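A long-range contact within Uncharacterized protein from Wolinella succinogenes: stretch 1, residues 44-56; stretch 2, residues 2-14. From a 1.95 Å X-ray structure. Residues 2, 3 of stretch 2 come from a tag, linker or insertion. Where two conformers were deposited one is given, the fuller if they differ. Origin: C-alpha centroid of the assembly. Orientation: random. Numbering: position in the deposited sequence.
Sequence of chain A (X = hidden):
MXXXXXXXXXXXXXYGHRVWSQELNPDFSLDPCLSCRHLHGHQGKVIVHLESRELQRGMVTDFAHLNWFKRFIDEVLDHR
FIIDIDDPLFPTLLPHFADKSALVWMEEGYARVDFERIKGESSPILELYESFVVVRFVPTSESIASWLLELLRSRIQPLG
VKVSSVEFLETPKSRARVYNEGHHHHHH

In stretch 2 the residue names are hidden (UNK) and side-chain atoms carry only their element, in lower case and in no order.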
# COMPACT_ATOMS: atom_id res chain seq x y z
N GLY A 44 0.66 16.10 2.21
CA GLY A 44 1.69 15.12 2.49
C GLY A 44 1.13 14.02 3.37
O GLY A 44 0.27 14.26 4.22
N LYS A 45 1.61 12.80 3.17
CA LYS A 45 1.29 11.75 4.14
C LYS A 45 2.55 11.01 4.57
O LYS A 45 3.28 10.52 3.73
CB LYS A 45 0.25 10.80 3.56
CG LYS A 45 -0.16 9.65 4.50
CD LYS A 45 -1.05 8.62 3.71
CE LYS A 45 -2.37 9.22 3.29
NZ LYS A 45 -3.23 9.30 4.54
N VAL A 46 2.80 10.97 5.87
CA VAL A 46 3.93 10.20 6.44
C VAL A 46 3.41 8.81 6.86
O VAL A 46 2.40 8.73 7.59
CB VAL A 46 4.55 10.88 7.66
CG1 VAL A 46 5.91 10.19 8.01
CG2 VAL A 46 4.84 12.36 7.38
N ILE A 47 4.08 7.74 6.45
CA ILE A 47 3.76 6.42 6.98
C ILE A 47 4.98 5.82 7.69
O ILE A 47 6.02 5.58 7.05
CB ILE A 47 3.31 5.43 5.87
CG1 ILE A 47 2.28 6.11 4.97
CG2 ILE A 47 2.74 4.13 6.55
CD1 ILE A 47 1.63 5.21 3.91
N VAL A 48 4.83 5.56 9.00
CA VAL A 48 5.93 5.04 9.84
C VAL A 48 5.75 3.53 10.04
O VAL A 48 4.67 3.11 10.45
CB VAL A 48 5.92 5.73 11.23
CG1 VAL A 48 6.93 5.09 12.20
CG2 VAL A 48 6.16 7.19 11.08
N HIS A 49 6.76 2.73 9.73
CA HIS A 49 6.68 1.28 9.92
C HIS A 49 7.61 0.87 11.04
O HIS A 49 8.80 1.22 11.03
CB HIS A 49 7.04 0.54 8.62
CG HIS A 49 6.17 0.89 7.46
ND1 HIS A 49 5.13 0.09 7.06
CD2 HIS A 49 6.19 1.95 6.62
CE1 HIS A 49 4.57 0.63 5.98
NE2 HIS A 49 5.18 1.77 5.71
N LEU A 50 7.04 0.20 12.05
CA LEU A 50 7.79 -0.16 13.25
C LEU A 50 7.77 -1.67 13.26
O LEU A 50 6.79 -2.25 12.77
CB LEU A 50 7.11 0.39 14.52
CG LEU A 50 7.02 1.91 14.70
CD1 LEU A 50 6.53 2.26 16.12
CD2 LEU A 50 8.41 2.59 14.41
N GLU A 51 8.82 -2.29 13.81
CA GLU A 51 9.03 -3.74 13.70
C GLU A 51 9.60 -4.39 14.97
O GLU A 51 10.46 -3.82 15.64
CB GLU A 51 9.98 -4.00 12.49
CG GLU A 51 10.40 -5.41 12.29
CD GLU A 51 11.30 -5.61 11.09
OE1 GLU A 51 10.82 -5.54 9.95
OE2 GLU A 51 12.51 -5.89 11.29
N SER A 52 9.14 -5.60 15.29
CA SER A 52 9.73 -6.41 16.36
C SER A 52 9.71 -7.87 15.93
O SER A 52 8.98 -8.27 15.00
CB SER A 52 8.94 -6.27 17.68
OG SER A 52 7.54 -6.46 17.42
N ARG A 53 10.51 -8.68 16.64
CA ARG A 53 10.51 -10.10 16.38
C ARG A 53 9.60 -10.83 17.32
O ARG A 53 9.39 -12.02 17.14
CB ARG A 53 11.93 -10.69 16.44
CG ARG A 53 12.95 -9.87 15.68
CD ARG A 53 12.60 -9.73 14.20
NE ARG A 53 13.75 -9.23 13.44
CZ ARG A 53 14.67 -10.01 12.86
NH1 ARG A 53 14.59 -11.33 12.95
NH2 ARG A 53 15.68 -9.44 12.20
N GLU A 54 9.12 -10.16 18.36
CA GLU A 54 8.09 -10.79 19.21
C GLU A 54 6.99 -9.80 19.57
O GLU A 54 7.21 -8.61 19.63
CB GLU A 54 8.70 -11.48 20.48
CG GLU A 54 10.06 -10.92 20.99
CD GLU A 54 10.86 -11.91 21.93
OE1 GLU A 54 10.47 -13.09 22.16
OE2 GLU A 54 11.93 -11.48 22.42
N LEU A 55 5.78 -10.31 19.75
CA LEU A 55 4.68 -9.49 20.30
C LEU A 55 4.77 -9.43 21.82
O LEU A 55 5.02 -10.45 22.45
CB LEU A 55 3.33 -10.08 19.89
CG LEU A 55 3.07 -10.10 18.36
CD1 LEU A 55 1.74 -10.74 18.09
CD2 LEU A 55 3.15 -8.64 17.84
N GLN A 56 4.58 -8.24 22.39
CA GLN A 56 4.41 -8.04 23.83
C GLN A 56 2.97 -7.70 24.08
O GLN A 56 2.46 -6.72 23.52
CB GLN A 56 5.19 -6.82 24.28
CG GLN A 56 6.54 -7.06 24.82
CD GLN A 56 6.99 -5.86 25.65
OE1 GLN A 56 6.78 -5.83 26.87
NE2 GLN A 56 7.56 -4.84 24.99
N UNK A 2 10.03 -18.57 10.95
CA UNK A 2 9.96 -17.42 11.91
C UNK A 2 9.08 -16.26 11.40
O UNK A 2 9.03 -15.98 10.19
c UNK A 2 11.36 -16.89 12.20
o UNK A 2 11.92 -16.32 11.03
N UNK A 3 8.43 -15.57 12.32
CA UNK A 3 7.54 -14.47 11.96
C UNK A 3 8.20 -13.14 12.32
O UNK A 3 8.97 -13.07 13.29
c UNK A 3 5.28 -16.38 10.98
c UNK A 3 6.16 -14.65 12.63
c UNK A 3 5.58 -16.06 12.43
c UNK A 3 4.37 -16.39 13.32
N UNK A 4 7.98 -12.12 11.49
CA UNK A 4 8.33 -10.74 11.80
C UNK A 4 7.02 -9.93 11.91
O UNK A 4 6.11 -10.09 11.08
c UNK A 4 10.54 -10.89 10.54
c UNK A 4 9.23 -10.09 10.70
c UNK A 4 9.61 -8.73 11.12
c UNK A 4 11.41 -10.41 9.40
N UNK A 5 6.92 -9.07 12.91
CA UNK A 5 5.68 -8.37 13.20
C UNK A 5 5.94 -6.90 12.92
O UNK A 5 6.96 -6.35 13.36
c UNK A 5 4.82 -12.68 15.81
c UNK A 5 6.00 -12.03 16.11
o UNK A 5 4.67 -13.98 16.21
c UNK A 5 5.29 -8.57 14.66
c UNK A 5 3.78 -12.03 15.16
c UNK A 5 6.14 -10.69 15.75
c UNK A 5 5.11 -10.00 15.08
c UNK A 5 3.94 -10.68 14.79
N UNK A 6 5.04 -6.25 12.20
CA UNK A 6 5.19 -4.82 11.95
C UNK A 6 3.88 -4.08 12.24
O UNK A 6 2.82 -4.69 12.17
o UNK A 6 6.63 -4.05 7.93
n UNK A 6 8.75 -4.69 8.35
c UNK A 6 7.05 -4.93 10.14
c UNK A 6 7.45 -4.52 8.70
c UNK A 6 5.61 -4.55 10.49
N UNK A 7 3.96 -2.80 12.58
CA UNK A 7 2.76 -1.96 12.59
C UNK A 7 3.07 -0.76 11.72
O UNK A 7 4.24 -0.43 11.57
c UNK A 7 2.89 0.27 15.77
c UNK A 7 1.68 -2.77 14.72
c UNK A 7 3.38 -0.87 14.83
c UNK A 7 2.27 -1.54 14.01
N UNK A 8 2.05 -0.13 11.13
CA UNK A 8 2.27 1.06 10.34
C UNK A 8 1.20 2.07 10.68
O UNK A 8 0.00 1.70 10.80
c UNK A 8 2.18 0.74 8.90
N UNK A 9 1.59 3.34 10.75
CA UNK A 9 0.60 4.36 11.02
C UNK A 9 0.86 5.58 10.16
O UNK A 9 2.02 5.95 9.97
c UNK A 9 0.59 4.73 12.51
c UNK A 9 -0.34 5.89 12.82
c UNK A 9 -2.21 6.83 14.16
n UNK A 9 -2.68 7.14 15.54
c UNK A 9 -1.07 5.80 14.17
N UNK A 10 -0.24 6.17 9.68
CA UNK A 10 -0.28 7.33 8.76
C UNK A 10 -0.47 8.65 9.52
O UNK A 10 -1.20 8.71 10.55
c UNK A 10 -1.42 5.79 7.02
o UNK A 10 -3.27 6.53 5.63
c UNK A 10 -1.41 7.18 7.72
o UNK A 10 -2.21 4.72 5.03
c UNK A 10 -2.37 5.68 5.81
N UNK A 11 0.19 9.69 9.01
CA UNK A 11 0.09 11.05 9.57
C UNK A 11 0.03 12.06 8.41
O UNK A 11 0.89 12.04 7.53
c UNK A 11 1.01 10.49 12.79
c UNK A 11 1.27 9.54 13.79
c UNK A 11 2.04 8.43 13.49
c UNK A 11 1.29 11.37 10.46
c UNK A 11 2.59 8.26 12.23
c UNK A 11 2.33 9.21 11.23
c UNK A 11 1.55 10.34 11.51
N UNK A 12 -1.02 12.87 8.39
CA UNK A 12 -1.27 13.79 7.27
C UNK A 12 -0.97 15.24 7.64
O UNK A 12 -1.11 15.62 8.80
c UNK A 12 -2.75 13.67 6.85
o UNK A 12 -2.47 11.66 5.62
c UNK A 12 -3.12 12.24 6.49
o UNK A 12 -4.05 11.68 7.10
N UNK A 13 -0.53 16.05 6.66
CA UNK A 13 -0.33 17.50 6.82
C UNK A 13 -0.27 18.16 5.45
O UNK A 13 -0.06 17.50 4.44
c UNK A 13 4.78 16.92 5.86
c UNK A 13 3.08 18.57 6.44
c UNK A 13 2.27 17.56 7.00
c UNK A 13 3.97 15.92 6.41
c UNK A 13 2.74 16.25 6.97
c UNK A 13 4.32 18.25 5.85
c UNK A 13 0.92 17.89 7.65
N UNK A 14 -0.47 19.47 5.44
CA UNK A 14 -0.38 20.28 4.22
C UNK A 14 0.78 21.24 4.38
O UNK A 14 1.01 21.73 5.48
c UNK A 14 -1.70 21.06 3.97
s UNK A 14 -3.18 20.05 4.10
O HOH W 1 4.33 -2.36 8.02

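Position 2 carries one carbon and then one oxygen, and reaches nothing on stretch 1. It is Ser 2, from the tag. Position 3 has four carbons, forked at the second, and its side chain stays clear of stretch 1. This is Leu 3, also from the tag.

Position 4 has four carbons forked at the first, one arm two carbons long. A branch carbon touches the Glu 51 carboxylate end. It is Ile 4; Ile 4 CG2 is 3.5 Å from Glu 51 CD. Position 5 has one carbon, then a six-carbon ring bearing an oxygen. Leu 55 packs over one ring face. This is Tyr 5. Leu 55 CG makes a CH-pi contact with the centroid of the Tyr 5 ring at 3.7 Å, and Leu 55 CD2 is 3.6 Å from Tyr 5 CG.

Position 6 has three carbons, the third carrying one oxygen and one nitrogen. The nitrogen faces the Glu 51 carboxylate. It is Gln 6, and Gln 6 NE2 donates to Glu 51 OE1 at 2.8 Å. A water bridges Gln 6 OE1 and His 49 ND1.

Position 7 has four carbons forked at the first, with one longer arm, beside Leu 50. It is Ile 7; Ile 7 CG1 is 3.9 Å from Leu 50 CB. Position 8 has a single carbon, against the His 49 ring. It is Ala 8. Ala 8 CB sits 3.5 Å from His 49 ND1.

Position 9 has four carbons in a row ending in nitrogen, and its side chain makes no close contact with stretch 1. It is Lys 9. Position 10 has three carbons, the third carrying two oxygens, one of them near Lys 45. It is Glu 10.

Position 11 has one carbon and a plain six-carbon ring beside Val 46 and Val 48. It is Phe 11; Phe 11 CE1 is 3.9 Å from Val 48 CG2. Position 12 has two carbons, the second carrying two oxygens, and approaches Lys 45. It is Asp 12. Lys 45 NZ forms salt bridges with Glu 10 OE1 at 3.0 Å and Asp 12 OD2 at 2.7 Å.

Position 13 has one carbon and a ring of six carbons, whose edge meets Val 46. It is Phe 13, whose CE1 lies 3.8 Å from Val 46 CG2. Gly 44 has no side chain; a CB there would crowd this ring. Position 14 has one carbon and then a sulfur. Its CA-to-CB bond points away from stretch 1, and the side chain touches nothing there. It is Cys 14.

The contact is an antiparallel strand pair. Paired backbone hydrogen bonds run from Gly 44–Phe 13 to Ser 52–Tyr 5. One face joins Val 46, Val 48 and Leu 50 to Ile 7, Phe 11 and Phe 13. The other carries the charged and polar pairs, with Ile 47 and Ala 8 between them.

Stretch 2 (2-14) SLIYQIAKEFDFC
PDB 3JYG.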